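Local coordinates for putative NAD(P)H-dependent FMN-containing oxidoreductase YwqN (Bacillus subtilis, PDB 1RLI), which probably acts as an NAD(P)H-dependent oxidoreductase that uses FMN as its cofactor, at residues A118-A122 with R176-R180; E33-L37 with I65-I69. All blocks are in the same frame, centred on the assembly; numbering follows the deposited sequence.

Contact 1: residues A118-A122 with R176-R180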
loop_
_atom_site.group_PDB
_atom_site.type_symbol
_atom_site.label_atom_id
_atom_site.label_comp_id
_atom_site.label_asym_id
_atom_site.label_seq_id
_atom_site.Cartn_x
_atom_site.Cartn_y
_atom_site.Cartn_z
ATOM N N ALA D 118 -11.187 1.261 16.393
ATOM C CA ALA D 118 -9.943 0.501 16.444
ATOM C C ALA D 118 -8.705 1.359 16.256
ATOM O O ALA D 118 -8.727 2.312 15.485
ATOM C CB ALA D 118 -9.963 -0.583 15.354
ATOM N N TYR D 119 -7.631 0.979 16.951
ATOM C CA TYR D 119 -6.327 1.645 16.875
ATOM C C TYR D 119 -5.293 0.550 16.771
ATOM O O TYR D 119 -5.531 -0.580 17.217
ATOM C CB TYR D 119 -6.007 2.432 18.142
ATOM C CG TYR D 119 -6.884 3.639 18.341
ATOM C CD1 TYR D 119 -6.451 4.914 17.954
ATOM C CD2 TYR D 119 -8.146 3.510 18.930
ATOM C CE1 TYR D 119 -7.263 6.040 18.161
ATOM C CE2 TYR D 119 -8.962 4.631 19.140
ATOM C CZ TYR D 119 -8.510 5.887 18.758
ATOM O OH TYR D 119 -9.314 6.989 19.002
ATOM N N VAL D 120 -4.131 0.883 16.210
ATOM C CA VAL D 120 -3.051 -0.092 16.071
ATOM C C VAL D 120 -1.719 0.481 16.568
ATOM O O VAL D 120 -1.397 1.630 16.291
ATOM C CB VAL D 120 -2.850 -0.507 14.581
ATOM C CG1 VAL D 120 -1.593 -1.378 14.438
ATOM C CG2 VAL D 120 -4.095 -1.278 14.064
ATOM N N ILE D 121 -0.961 -0.327 17.302
ATOM C CA ILE D 121 0.381 0.057 17.758
ATOM C C ILE D 121 1.258 -1.092 17.249
ATOM O O ILE D 121 1.025 -2.245 17.612
ATOM C CB ILE D 121 0.495 0.114 19.302
ATOM C CG1 ILE D 121 -0.377 1.253 19.842
ATOM C CG2 ILE D 121 1.948 0.317 19.702
ATOM C CD1 ILE D 121 -0.482 1.268 21.342
ATOM N N ALA D 122 2.236 -0.787 16.398
ATOM C CA ALA D 122 3.114 -1.814 15.843
ATOM C C ALA D 122 4.565 -1.364 15.946
ATOM O O ALA D 122 4.908 -0.221 15.621
ATOM C CB ALA D 122 2.752 -2.098 14.378
ATOM N N ARG D 176 -0.517 10.412 22.491
ATOM C CA ARG D 176 -1.573 11.185 21.864
ATOM C C ARG D 176 -2.423 10.332 20.945
ATOM O O ARG D 176 -3.157 10.856 20.116
ATOM C CB ARG D 176 -0.948 12.353 21.091
ATOM C CG ARG D 176 -0.095 13.253 21.987
ATOM C CD ARG D 176 0.647 14.315 21.195
ATOM N NE ARG D 176 1.268 15.303 22.081
ATOM C CZ ARG D 176 2.273 15.050 22.912
ATOM N NH1 ARG D 176 2.802 13.832 22.984
ATOM N NH2 ARG D 176 2.744 16.021 23.687
ATOM N N LEU D 177 -2.341 9.016 21.102
ATOM C CA LEU D 177 -3.078 8.113 20.222
ATOM C C LEU D 177 -4.593 8.265 20.222
ATOM O O LEU D 177 -5.206 8.405 19.169
ATOM C CB LEU D 177 -2.750 6.663 20.558
ATOM C CG LEU D 177 -3.318 5.647 19.558
ATOM C CD1 LEU D 177 -2.777 5.922 18.145
ATOM C CD2 LEU D 177 -2.939 4.254 20.016
ATOM N N LEU D 178 -5.199 8.215 21.398
ATOM C CA LEU D 178 -6.647 8.300 21.470
ATOM C C LEU D 178 -7.182 9.666 21.075
ATOM O O LEU D 178 -6.839 10.671 21.695
ATOM C CB LEU D 178 -7.123 7.921 22.877
ATOM C CG LEU D 178 -6.942 6.447 23.263
ATOM C CD1 LEU D 178 -7.520 5.562 22.174
ATOM C CD2 LEU D 178 -5.483 6.135 23.442
ATOM N N LYS D 179 -8.014 9.693 20.030
ATOM C CA LYS D 179 -8.607 10.942 19.554
ATOM C C LYS D 179 -9.391 11.614 20.669
ATOM O O LYS D 179 -9.860 10.954 21.596
ATOM C CB LYS D 179 -9.541 10.696 18.357
ATOM C CG LYS D 179 -8.821 10.420 17.040
ATOM C CD LYS D 179 -9.765 10.561 15.850
ATOM C CE LYS D 179 -9.041 10.306 14.532
ATOM N NZ LYS D 179 -9.931 10.486 13.343
ATOM N N ARG D 180 -9.535 12.931 20.572
ATOM C CA ARG D 180 -10.253 13.693 21.581
ATOM C C ARG D 180 -11.104 14.790 20.954
ATOM O O ARG D 180 -12.234 15.011 21.446
ATOM C CB ARG D 180 -9.259 14.297 22.573
ATOM C CG ARG D 180 -8.241 15.225 21.942
ATOM C CD ARG D 180 -7.105 15.533 22.906
ATOM N NE ARG D 180 -7.576 16.119 24.160
ATOM C CZ ARG D 180 -6.773 16.535 25.134
ATOM N NH1 ARG D 180 -5.456 16.434 24.999
ATOM N NH2 ARG D 180 -7.285 17.052 26.245
#
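In this flavodoxin-like alpha/beta fold, strand 117-124 of the parallel part of the central sheet is met on one face by the C-terminal tail that follows helix 168-175. The bump is Y119, the residue with the largest area covered here: its CA-to-CB bond points at the tail, and the ring stands out from the strand into a hollow formed by three successive tail residues. L177 lies against the near part of the ring, its CG 3.6 Å from Y119 CD1, while its carbonyl oxygen comes within 3.3 Å of Y119 CE1. L178 forms the lid over one ring face: its CD1 sits 3.7 Å from the ring centroid and 22° off the normal, a CH-pi contact. A smaller bump runs the other way. L177 points back at the strand and reaches I121, with L177 CD2 3.9 Å from I121 CG1, so the leucine drops between the tyrosine and the isoleucine, two residues apart on the strand. V120, between them, turns away and packs on helix 133-146 across the sheet. Neighbouring elements complete the packing: Y119 touches I74 and I76 of strand 74-80, and A26 of helix 18-27 touches I121, L177 and L178. The tail also borders a second subunit, whose Q169 packs on L177 and H168 on R180. The fit ends in one polar link at the tip of the ring, where the backbone N of K179 donates a hydrogen bond to Y119 OH, 3.2 Å long with an N-H...O angle of 160°.

Contact 2: residues E33-L37 with I65-I69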
loop_
_atom_site.group_PDB
_atom_site.type_symbol
_atom_site.label_atom_id
_atom_site.label_comp_id
_atom_site.label_asym_id
_atom_site.label_seq_id
_atom_site.Cartn_x
_atom_site.Cartn_y
_atom_site.Cartn_z
ATOM N N GLU D 33 -9.024 -2.942 29.732
ATOM C CA GLU D 33 -9.007 -4.401 29.714
ATOM C C GLU D 33 -7.704 -4.795 29.018
ATOM O O GLU D 33 -7.521 -4.508 27.835
ATOM C CB GLU D 33 -10.207 -4.911 28.908
ATOM C CG GLU D 33 -10.544 -6.358 29.128
ATOM C CD GLU D 33 -10.942 -6.640 30.562
ATOM O OE1 GLU D 33 -11.982 -6.118 31.017
ATOM O OE2 GLU D 33 -10.201 -7.380 31.232
ATOM N N HIS D 34 -6.797 -5.429 29.754
ATOM C CA HIS D 34 -5.514 -5.845 29.198
ATOM C C HIS D 34 -5.532 -7.307 28.772
ATOM O O HIS D 34 -5.531 -8.214 29.602
ATOM C CB HIS D 34 -4.400 -5.610 30.219
ATOM C CG HIS D 34 -3.982 -4.178 30.335
ATOM N ND1 HIS D 34 -2.812 -3.699 29.788
ATOM C CD2 HIS D 34 -4.592 -3.115 30.916
ATOM C CE1 HIS D 34 -2.717 -2.401 30.027
ATOM N NE2 HIS D 34 -3.782 -2.024 30.709
ATOM N N ILE D 35 -5.556 -7.527 27.466
ATOM C CA ILE D 35 -5.584 -8.874 26.922
ATOM C C ILE D 35 -4.210 -9.234 26.379
ATOM O O ILE D 35 -3.573 -8.450 25.656
ATOM C CB ILE D 35 -6.640 -8.976 25.789
ATOM C CG1 ILE D 35 -8.042 -8.818 26.387
ATOM C CG2 ILE D 35 -6.502 -10.300 25.046
ATOM C CD1 ILE D 35 -9.099 -8.446 25.379
ATOM N N TYR D 36 -3.730 -10.411 26.749
ATOM C CA TYR D 36 -2.447 -10.861 26.264
ATOM C C TYR D 36 -2.714 -12.164 25.543
ATOM O O TYR D 36 -3.351 -13.066 26.098
ATOM C CB TYR D 36 -1.486 -11.066 27.430
ATOM C CG TYR D 36 -1.353 -9.838 28.290
ATOM C CD1 TYR D 36 -2.293 -9.556 29.287
ATOM C CD2 TYR D 36 -0.295 -8.950 28.112
ATOM C CE1 TYR D 36 -2.171 -8.430 30.083
ATOM C CE2 TYR D 36 -0.168 -7.814 28.909
ATOM C CZ TYR D 36 -1.105 -7.568 29.889
ATOM O OH TYR D 36 -0.968 -6.467 30.701
ATOM N N LEU D 37 -2.266 -12.259 24.298
ATOM C CA LEU D 37 -2.492 -13.476 23.536
ATOM C C LEU D 37 -1.403 -14.461 23.940
ATOM O O LEU D 37 -0.227 -14.223 23.722
ATOM C CB LEU D 37 -2.441 -13.173 22.035
ATOM C CG LEU D 37 -3.536 -12.181 21.609
ATOM C CD1 LEU D 37 -3.418 -11.880 20.119
ATOM C CD2 LEU D 37 -4.910 -12.759 21.906
ATOM N N ILE D 65 -11.719 -14.173 25.760
ATOM C CA ILE D 65 -11.179 -12.942 25.191
ATOM C C ILE D 65 -12.250 -12.213 24.388
ATOM O O ILE D 65 -12.440 -11.001 24.535
ATOM C CB ILE D 65 -9.945 -13.245 24.327
ATOM C CG1 ILE D 65 -8.817 -13.712 25.253
ATOM C CG2 ILE D 65 -9.518 -11.988 23.513
ATOM C CD1 ILE D 65 -7.542 -14.170 24.552
ATOM N N ILE D 66 -12.978 -12.959 23.563
ATOM C CA ILE D 66 -14.028 -12.365 22.753
ATOM C C ILE D 66 -15.064 -11.730 23.673
ATOM O O ILE D 66 -15.563 -10.631 23.406
ATOM C CB ILE D 66 -14.716 -13.421 21.870
ATOM C CG1 ILE D 66 -13.746 -13.937 20.793
ATOM C CG2 ILE D 66 -15.924 -12.827 21.205
ATOM C CD1 ILE D 66 -13.224 -12.840 19.802
ATOM N N GLU D 67 -15.398 -12.434 24.755
ATOM C CA GLU D 67 -16.381 -11.910 25.710
ATOM C C GLU D 67 -15.945 -10.547 26.250
ATOM O O GLU D 67 -16.744 -9.610 26.339
ATOM C CB GLU D 67 -16.557 -12.880 26.880
ATOM C CG GLU D 67 -17.326 -14.137 26.527
ATOM C CD GLU D 67 -18.828 -13.904 26.457
ATOM O OE1 GLU D 67 -19.249 -12.728 26.394
ATOM O OE2 GLU D 67 -19.589 -14.901 26.460
ATOM N N ARG D 68 -14.674 -10.435 26.605
ATOM C CA ARG D 68 -14.163 -9.179 27.142
ATOM C C ARG D 68 -14.123 -8.089 26.081
ATOM O O ARG D 68 -14.499 -6.942 26.343
ATOM C CB ARG D 68 -12.780 -9.403 27.742
ATOM C CG ARG D 68 -12.841 -10.233 28.999
ATOM C CD ARG D 68 -11.479 -10.714 29.398
ATOM N NE ARG D 68 -10.571 -9.627 29.735
ATOM C CZ ARG D 68 -9.249 -9.749 29.715
ATOM N NH1 ARG D 68 -8.703 -10.910 29.369
ATOM N NH2 ARG D 68 -8.477 -8.722 30.043
ATOM N N ILE D 69 -13.678 -8.446 24.880
ATOM C CA ILE D 69 -13.622 -7.493 23.777
ATOM C C ILE D 69 -14.988 -6.915 23.455
ATOM O O ILE D 69 -15.119 -5.727 23.141
ATOM C CB ILE D 69 -13.082 -8.167 22.492
ATOM C CG1 ILE D 69 -11.567 -8.235 22.556
ATOM C CG2 ILE D 69 -13.574 -7.417 21.250
ATOM C CD1 ILE D 69 -10.951 -9.032 21.405
HETATM O O HOH W 1 -5.760 -11.927 28.646
#
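R68, I35 and I65 have the most surface buried where helix 62-70 packs against strand 33-41 of the flavodoxin-like sheet, the axes of strand 33-36 and helix 65-69 approaching to 9.9 Å with their directions 151° apart, closer to antiparallel than parallel. The guanidinium of R68 lies flat over I35, with R68 CZ 3.7 Å from I35 CG1, and turns its edge to oxygen atoms. R68 NH2 makes a very short 2.5 Å salt-bridge hydrogen bond to E33 OE2, and R68 NE adds a weak one of 2.7 Å to the same oxygen. R68 NH2 also donates to the H34 carbonyl, R68 NH2 to H34 O being 3.0 Å, and a water joins R68 NH1 to Y36 N. Deeper in, I35 CG2 meets I65 CG2 at 3.8 Å and I35 CD1 meets I69 CG1 at 3.8 Å; F93 of helix 88-95 extends this apolar layer. The arginine thus ties the helix to both side-chain and backbone groups of the strand, its charge balanced by E33 at the margin of a hydrocarbon interface.

In the fold
Both contacts reach the same sheet, at different strands and with different partners: contact 1 joins strand 117-124 to the irregular C-terminal tail, contact 2 joins strand 33-41 to helix 62-70. In strand order 33-41 is separated from 117-124 by strands 6-10 and 74-80; the contact centres are about 17 Å apart and their nearest atoms about 10 Å, so they do not touch. Contact 1 is the more buried, mainly aromatic and aliphatic with a single hydrogen bond, and its tail also borders another subunit. Contact 2 is partly buried, pairing an aliphatic interior with a charged, hydrated margin, and no other chain of the assembly touches its segments.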